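Local coordinates for protein sorting nexin-3 (Saccharomyces cerevisiae, PDB 1OCS) that binds phosphatidylinositol 3-phosphate through its PX domain and helps retrieve late Golgi membrane proteins from the prevacuolar compartment, at residues Glu39-Lys44 and Asp59-Cys64; Leu68-Lys73 and Val150-Ile155. One frame throughout, in Å; residues are numbered along the deposited sequence.

Contact 1 of 2, residues Glu39-Lys44 and Asp59-Cys64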
loop_
_atom_site.group_PDB
_atom_site.type_symbol
_atom_site.label_atom_id
_atom_site.label_comp_id
_atom_site.label_asym_id
_atom_site.label_seq_id
_atom_site.Cartn_x
_atom_site.Cartn_y
_atom_site.Cartn_z
ATOM N N GLU A 39 1.610 4.327 7.441
ATOM C CA GLU A 39 0.590 3.576 8.138
ATOM C C GLU A 39 -0.603 3.338 7.224
ATOM O O GLU A 39 -0.923 4.167 6.370
ATOM C CB GLU A 39 0.144 4.346 9.387
ATOM C CG GLU A 39 -1.001 3.695 10.148
ATOM C CD GLU A 39 -1.379 4.456 11.412
ATOM O OE1 GLU A 39 -2.327 4.024 12.108
ATOM O OE2 GLU A 39 -0.726 5.483 11.707
ATOM N N VAL A 40 -1.236 2.184 7.395
ATOM C CA VAL A 40 -2.425 1.830 6.634
ATOM C C VAL A 40 -3.513 1.753 7.692
ATOM O O VAL A 40 -3.386 1.013 8.663
ATOM C CB VAL A 40 -2.273 0.461 5.939
ATOM C CG1 VAL A 40 -3.551 0.121 5.164
ATOM C CG2 VAL A 40 -1.074 0.492 4.993
ATOM N N HIS A 41 -4.569 2.534 7.521
ATOM C CA HIS A 41 -5.646 2.551 8.495
ATOM C C HIS A 41 -6.905 3.134 7.861
ATOM O O HIS A 41 -7.025 3.192 6.638
ATOM C CB HIS A 41 -5.221 3.410 9.692
ATOM C CG HIS A 41 -5.200 4.876 9.397
ATOM N ND1 HIS A 41 -4.597 5.397 8.273
ATOM C CD2 HIS A 41 -5.741 5.928 10.055
ATOM C CE1 HIS A 41 -4.772 6.707 8.247
ATOM N NE2 HIS A 41 -5.464 7.053 9.317
ATOM N N ASN A 42 -7.845 3.557 8.698
ATOM C CA ASN A 42 -9.085 4.163 8.222
ATOM C C ASN A 42 -9.789 3.355 7.125
ATOM O O ASN A 42 -10.107 3.883 6.058
ATOM C CB ASN A 42 -8.792 5.573 7.701
ATOM C CG ASN A 42 -10.053 6.377 7.431
ATOM O OD1 ASN A 42 -10.042 7.309 6.624
ATOM N ND2 ASN A 42 -11.139 6.036 8.118
ATOM N N PRO A 43 -10.039 2.061 7.369
ATOM C CA PRO A 43 -10.719 1.277 6.335
ATOM C C PRO A 43 -12.145 1.787 6.155
ATOM O O PRO A 43 -12.785 2.213 7.122
ATOM C CB PRO A 43 -10.672 -0.142 6.894
ATOM C CG PRO A 43 -10.726 0.088 8.380
ATOM C CD PRO A 43 -9.765 1.240 8.561
ATOM N N LYS A 44 -12.637 1.760 4.922
ATOM C CA LYS A 44 -13.990 2.219 4.640
ATOM C C LYS A 44 -14.692 1.364 3.593
ATOM O O LYS A 44 -14.156 1.119 2.512
ATOM C CB LYS A 44 -13.971 3.676 4.158
ATOM C CG LYS A 44 -13.746 4.704 5.263
ATOM C CD LYS A 44 -13.385 6.080 4.696
ATOM C CE LYS A 44 -14.476 6.652 3.799
ATOM N NZ LYS A 44 -14.034 7.925 3.148
ATOM N N ASP A 59 -11.839 0.202 0.832
ATOM C CA ASP A 59 -10.470 0.592 0.559
ATOM C C ASP A 59 -9.855 1.087 1.854
ATOM O O ASP A 59 -10.560 1.282 2.852
ATOM C CB ASP A 59 -10.390 1.634 -0.568
ATOM C CG ASP A 59 -11.164 2.902 -0.271
ATOM O OD1 ASP A 59 -11.228 3.747 -1.186
ATOM O OD2 ASP A 59 -11.697 3.058 0.851
ATOM N N TYR A 60 -8.542 1.257 1.845
ATOM C CA TYR A 60 -7.815 1.670 3.031
ATOM C C TYR A 60 -6.987 2.906 2.759
ATOM O O TYR A 60 -6.504 3.110 1.646
ATOM C CB TYR A 60 -6.892 0.534 3.480
ATOM C CG TYR A 60 -7.597 -0.800 3.590
ATOM C CD1 TYR A 60 -7.994 -1.499 2.447
ATOM C CD2 TYR A 60 -7.922 -1.335 4.836
ATOM C CE1 TYR A 60 -8.704 -2.693 2.540
ATOM C CE2 TYR A 60 -8.630 -2.531 4.941
ATOM C CZ TYR A 60 -9.021 -3.201 3.791
ATOM O OH TYR A 60 -9.752 -4.359 3.892
ATOM N N GLU A 61 -6.822 3.731 3.781
ATOM C CA GLU A 61 -6.028 4.933 3.627
ATOM C C GLU A 61 -4.565 4.669 3.971
ATOM O O GLU A 61 -4.250 3.993 4.953
ATOM C CB GLU A 61 -6.558 6.053 4.528
ATOM C CG GLU A 61 -5.708 7.313 4.488
ATOM C CD GLU A 61 -6.230 8.397 5.411
ATOM O OE1 GLU A 61 -7.357 8.873 5.185
ATOM O OE2 GLU A 61 -5.514 8.770 6.359
ATOM N N ILE A 62 -3.677 5.181 3.130
ATOM C CA ILE A 62 -2.254 5.062 3.375
ATOM C C ILE A 62 -1.782 6.489 3.639
ATOM O O ILE A 62 -2.012 7.388 2.829
ATOM C CB ILE A 62 -1.481 4.516 2.157
ATOM C CG1 ILE A 62 -1.976 3.110 1.793
ATOM C CG2 ILE A 62 0.014 4.460 2.484
ATOM C CD1 ILE A 62 -1.222 2.485 0.630
ATOM N N ILE A 63 -1.166 6.708 4.792
ATOM C CA ILE A 63 -0.646 8.027 5.117
ATOM C C ILE A 63 0.858 7.856 5.259
ATOM O O ILE A 63 1.330 6.984 5.994
ATOM C CB ILE A 63 -1.264 8.596 6.420
ATOM C CG1 ILE A 63 -0.590 9.928 6.761
ATOM C CG2 ILE A 63 -1.148 7.591 7.552
ATOM C CD1 ILE A 63 -1.037 10.531 8.082
ATOM N N CYS A 64 1.606 8.684 4.538
ATOM C CA CYS A 64 3.058 8.608 4.537
ATOM C C CYS A 64 3.716 9.981 4.642
ATOM O O CYS A 64 3.236 10.958 4.065
ATOM C CB CYS A 64 3.513 7.911 3.244
ATOM S SG CYS A 64 5.309 7.765 2.986
#

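Contact 2 of 2, residues Leu68-Lys73 and Val150-Ile155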
loop_
_atom_site.group_PDB
_atom_site.type_symbol
_atom_site.label_atom_id
_atom_site.label_comp_id
_atom_site.label_asym_id
_atom_site.label_seq_id
_atom_site.Cartn_x
_atom_site.Cartn_y
_atom_site.Cartn_z
ATOM N N LEU A 68 12.720 11.373 1.667
ATOM C CA LEU A 68 13.536 10.609 0.711
ATOM C C LEU A 68 13.592 11.313 -0.646
ATOM O O LEU A 68 12.569 11.760 -1.169
ATOM C CB LEU A 68 12.975 9.195 0.537
ATOM C CG LEU A 68 13.186 8.230 1.710
ATOM C CD1 LEU A 68 12.343 6.970 1.519
ATOM C CD2 LEU A 68 14.667 7.880 1.813
ATOM N N PRO A 69 14.793 11.416 -1.237
ATOM C CA PRO A 69 14.949 12.079 -2.535
ATOM C C PRO A 69 14.156 11.483 -3.696
ATOM O O PRO A 69 13.940 12.155 -4.703
ATOM C CB PRO A 69 16.462 12.030 -2.770
ATOM C CG PRO A 69 16.881 10.800 -2.040
ATOM C CD PRO A 69 16.084 10.897 -0.757
ATOM N N SER A 70 13.720 10.231 -3.570
ATOM C CA SER A 70 12.953 9.608 -4.648
ATOM C C SER A 70 11.498 10.066 -4.647
ATOM O O SER A 70 10.787 9.886 -5.635
ATOM C CB SER A 70 13.008 8.077 -4.546
ATOM O OG SER A 70 12.541 7.633 -3.286
ATOM N N PHE A 71 11.056 10.654 -3.537
ATOM C CA PHE A 71 9.681 11.132 -3.432
ATOM C C PHE A 71 9.584 12.595 -3.859
ATOM O O PHE A 71 10.580 13.313 -3.849
ATOM C CB PHE A 71 9.157 10.950 -2.006
ATOM C CG PHE A 71 8.864 9.516 -1.652
ATOM C CD1 PHE A 71 9.899 8.606 -1.457
ATOM C CD2 PHE A 71 7.551 9.069 -1.533
ATOM C CE1 PHE A 71 9.631 7.273 -1.149
ATOM C CE2 PHE A 71 7.273 7.739 -1.224
ATOM C CZ PHE A 71 8.314 6.839 -1.031
ATOM N N HIS A 72 8.378 13.029 -4.221
ATOM C CA HIS A 72 8.161 14.390 -4.707
ATOM C C HIS A 72 7.506 15.354 -3.718
ATOM O O HIS A 72 7.440 16.554 -3.973
ATOM C CB HIS A 72 7.333 14.333 -5.993
ATOM C CG HIS A 72 7.866 13.364 -7.002
ATOM N ND1 HIS A 72 8.917 13.663 -7.842
ATOM C CD2 HIS A 72 7.534 12.076 -7.261
ATOM C CE1 HIS A 72 9.210 12.603 -8.574
ATOM N NE2 HIS A 72 8.387 11.626 -8.239
ATOM N N LYS A 73 7.007 14.831 -2.605
ATOM C CA LYS A 73 6.389 15.670 -1.589
ATOM C C LYS A 73 6.546 15.010 -0.224
ATOM O O LYS A 73 6.795 13.810 -0.136
ATOM C CB LYS A 73 4.914 15.942 -1.930
ATOM C CG LYS A 73 4.041 14.726 -2.177
ATOM C CD LYS A 73 2.848 15.123 -3.049
ATOM C CE LYS A 73 1.758 14.072 -3.054
ATOM N NZ LYS A 73 1.000 14.068 -1.771
ATOM N N VAL A 150 8.036 2.297 -8.410
ATOM C CA VAL A 150 6.685 1.806 -8.154
ATOM C C VAL A 150 6.252 2.115 -6.723
ATOM O O VAL A 150 5.097 2.473 -6.485
ATOM C CB VAL A 150 6.575 0.279 -8.399
ATOM C CG1 VAL A 150 5.176 -0.205 -8.046
ATOM C CG2 VAL A 150 6.875 -0.034 -9.859
ATOM N N LEU A 151 7.178 1.971 -5.777
ATOM C CA LEU A 151 6.901 2.250 -4.365
ATOM C C LEU A 151 6.389 3.690 -4.246
ATOM O O LEU A 151 5.366 3.958 -3.609
ATOM C CB LEU A 151 8.188 2.126 -3.544
ATOM C CG LEU A 151 8.217 1.741 -2.058
ATOM C CD1 LEU A 151 9.408 2.452 -1.419
ATOM C CD2 LEU A 151 6.926 2.089 -1.345
ATOM N N VAL A 152 7.122 4.617 -4.859
ATOM C CA VAL A 152 6.755 6.034 -4.818
ATOM C C VAL A 152 5.373 6.296 -5.410
ATOM O O VAL A 152 4.551 6.980 -4.806
ATOM C CB VAL A 152 7.786 6.909 -5.581
ATOM C CG1 VAL A 152 7.384 8.385 -5.489
ATOM C CG2 VAL A 152 9.176 6.709 -4.997
ATOM N N ARG A 153 5.115 5.747 -6.593
ATOM C CA ARG A 153 3.828 5.951 -7.247
ATOM C C ARG A 153 2.680 5.379 -6.426
ATOM O O ARG A 153 1.625 6.003 -6.305
ATOM C CB ARG A 153 3.828 5.318 -8.643
ATOM C CG ARG A 153 2.617 5.711 -9.491
ATOM C CD ARG A 153 2.802 5.297 -10.947
ATOM N NE ARG A 153 2.242 3.979 -11.235
ATOM C CZ ARG A 153 0.940 3.732 -11.341
ATOM N NH1 ARG A 153 0.061 4.717 -11.182
ATOM N NH2 ARG A 153 0.514 2.504 -11.608
ATOM N N PHE A 154 2.881 4.192 -5.861
ATOM C CA PHE A 154 1.843 3.545 -5.056
ATOM C C PHE A 154 1.456 4.392 -3.853
ATOM O O PHE A 154 0.300 4.399 -3.421
ATOM C CB PHE A 154 2.319 2.184 -4.560
ATOM C CG PHE A 154 1.265 1.416 -3.803
ATOM C CD1 PHE A 154 0.132 0.935 -4.459
ATOM C CD2 PHE A 154 1.405 1.174 -2.437
ATOM C CE1 PHE A 154 -0.847 0.222 -3.765
ATOM C CE2 PHE A 154 0.430 0.463 -1.734
ATOM C CZ PHE A 154 -0.699 -0.015 -2.403
ATOM N N ILE A 155 2.438 5.097 -3.306
ATOM C CA ILE A 155 2.222 5.946 -2.142
ATOM C C ILE A 155 1.694 7.343 -2.488
ATOM O O ILE A 155 0.851 7.881 -1.775
ATOM C CB ILE A 155 3.544 6.093 -1.341
ATOM C CG1 ILE A 155 3.870 4.769 -0.641
ATOM C CG2 ILE A 155 3.445 7.257 -0.344
ATOM C CD1 ILE A 155 5.260 4.719 -0.034
#

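Contact 1 of 2, residues Glu39-Lys44 and Asp59-Cys64
V40 and Y60 meet on the buried face of this antiparallel pair, where V40 CG1 rests 3.8 Å from Y60 CB. V40 lies in a non-hydrogen-bonded pair with I62, and its CG2 looks across at I62 CG1, 4.2 Å away. Further along, P43 CB comes obliquely to Y60 CD2, at 3.6 Å. Six backbone hydrogen bonds tie the strands, two each in the pairs E39 with I63, H41 with E61 and K44 with D59. Between H41 and K44 the register slips by one residue, a beta bulge: N42 has positive phi and psi, and K44 N still reaches D59 O at 3.0 Å.

The other face is more open and polar. H41 and E61 lie side by side and point the same way, with the imidazole and carboxylate planes 82° apart and no hydrogen bond between them. N42 CB sits over the centre of the imidazole, while I63 CG2 approaches H41 CE1 at 3.8 Å. With CG anti to the backbone N (chi1 176°), E61 sets CG 3.9 Å from H41 CE1. An alanine in place of E61 would probably leave the H41 ring freer to turn, since the CG packed against CE1 would be gone.

At the bulge end D59 OD2 forms a salt bridge with R79 and a hydrogen bond with H46. In this PX domain the pair is the first hairpin of the sheet: strand 75-81 runs along the far side of 59-64, helix 121-139 brings M135 to V40 and the phosphoinositide-binding R127 to Y60, and F154 of helix 149-156 packs on I62.

Contact 2 of 2, residues Leu68-Lys73 and Val150-Ile155
F71 lays one face of its ring over V152, whose CG2 stands above the ring centre in a CH-pi contact, 4.0 Å from the centroid of F71 and 13° off the ring normal. The two side chains run in opposite senses, one alongside the other. Both methyls of V152 take part in the contact: CG1 is 4.0 Å from F71 CD2, and CG2 also lies 3.6 Å from the carbonyl oxygen S70 O. With CG2 anti to its own carbonyl carbon and CG1 anti to its backbone N (chi1 -179°), V152 turns both branches to the loop.

I155, one helical turn on, comes to a different part of the same phenyl group. Its CD1 meets the edge of the F71 ring in plane, 3.8 Å from CE2, and the two side chains cross at about a right angle. The ring is thus held by a methyl over one face and another at its rim. H72 adds a lighter touch, H72 CD2 lying 4.1 Å from V152 CG1.

No hydrogen bond joins these two segments. The loop makes a type I beta turn from L68 to F71, with F71 N bonded to L68 O at 3.0 Å. Polar ties are made just beyond: S70 OG bonds to the Q145 carbonyl, and H72 N to the E156 carboxylate.

Within the PX domain, away from the phosphoinositide-binding residues, the contact seats the loop after the hairpin against helix 149-156. F71 also touches T66 of strand 57-66 and L36 of strand 36-46, while I155 leans on C64 and I38 of the same two strands.

In the fold
From the N terminus, strand 36-46 runs into a long connection and returns as strand 57-66; contact 1 closes this hairpin, with 14 residues between its segments. The chain then enters the loop 68-73, strand 75-81 and the helices, until 150-155 comes back to that loop and contact 2 closes a span of 76 residues. The two contacts follow in series, neither nested nor crossed, their centres about 17 Å apart. They still touch through side chains of 59-64 and helix 149-156, with I62 CD1 3.5 Å from F154 CE2. Helix 149-156 therefore joins the hairpin to the loop that follows it.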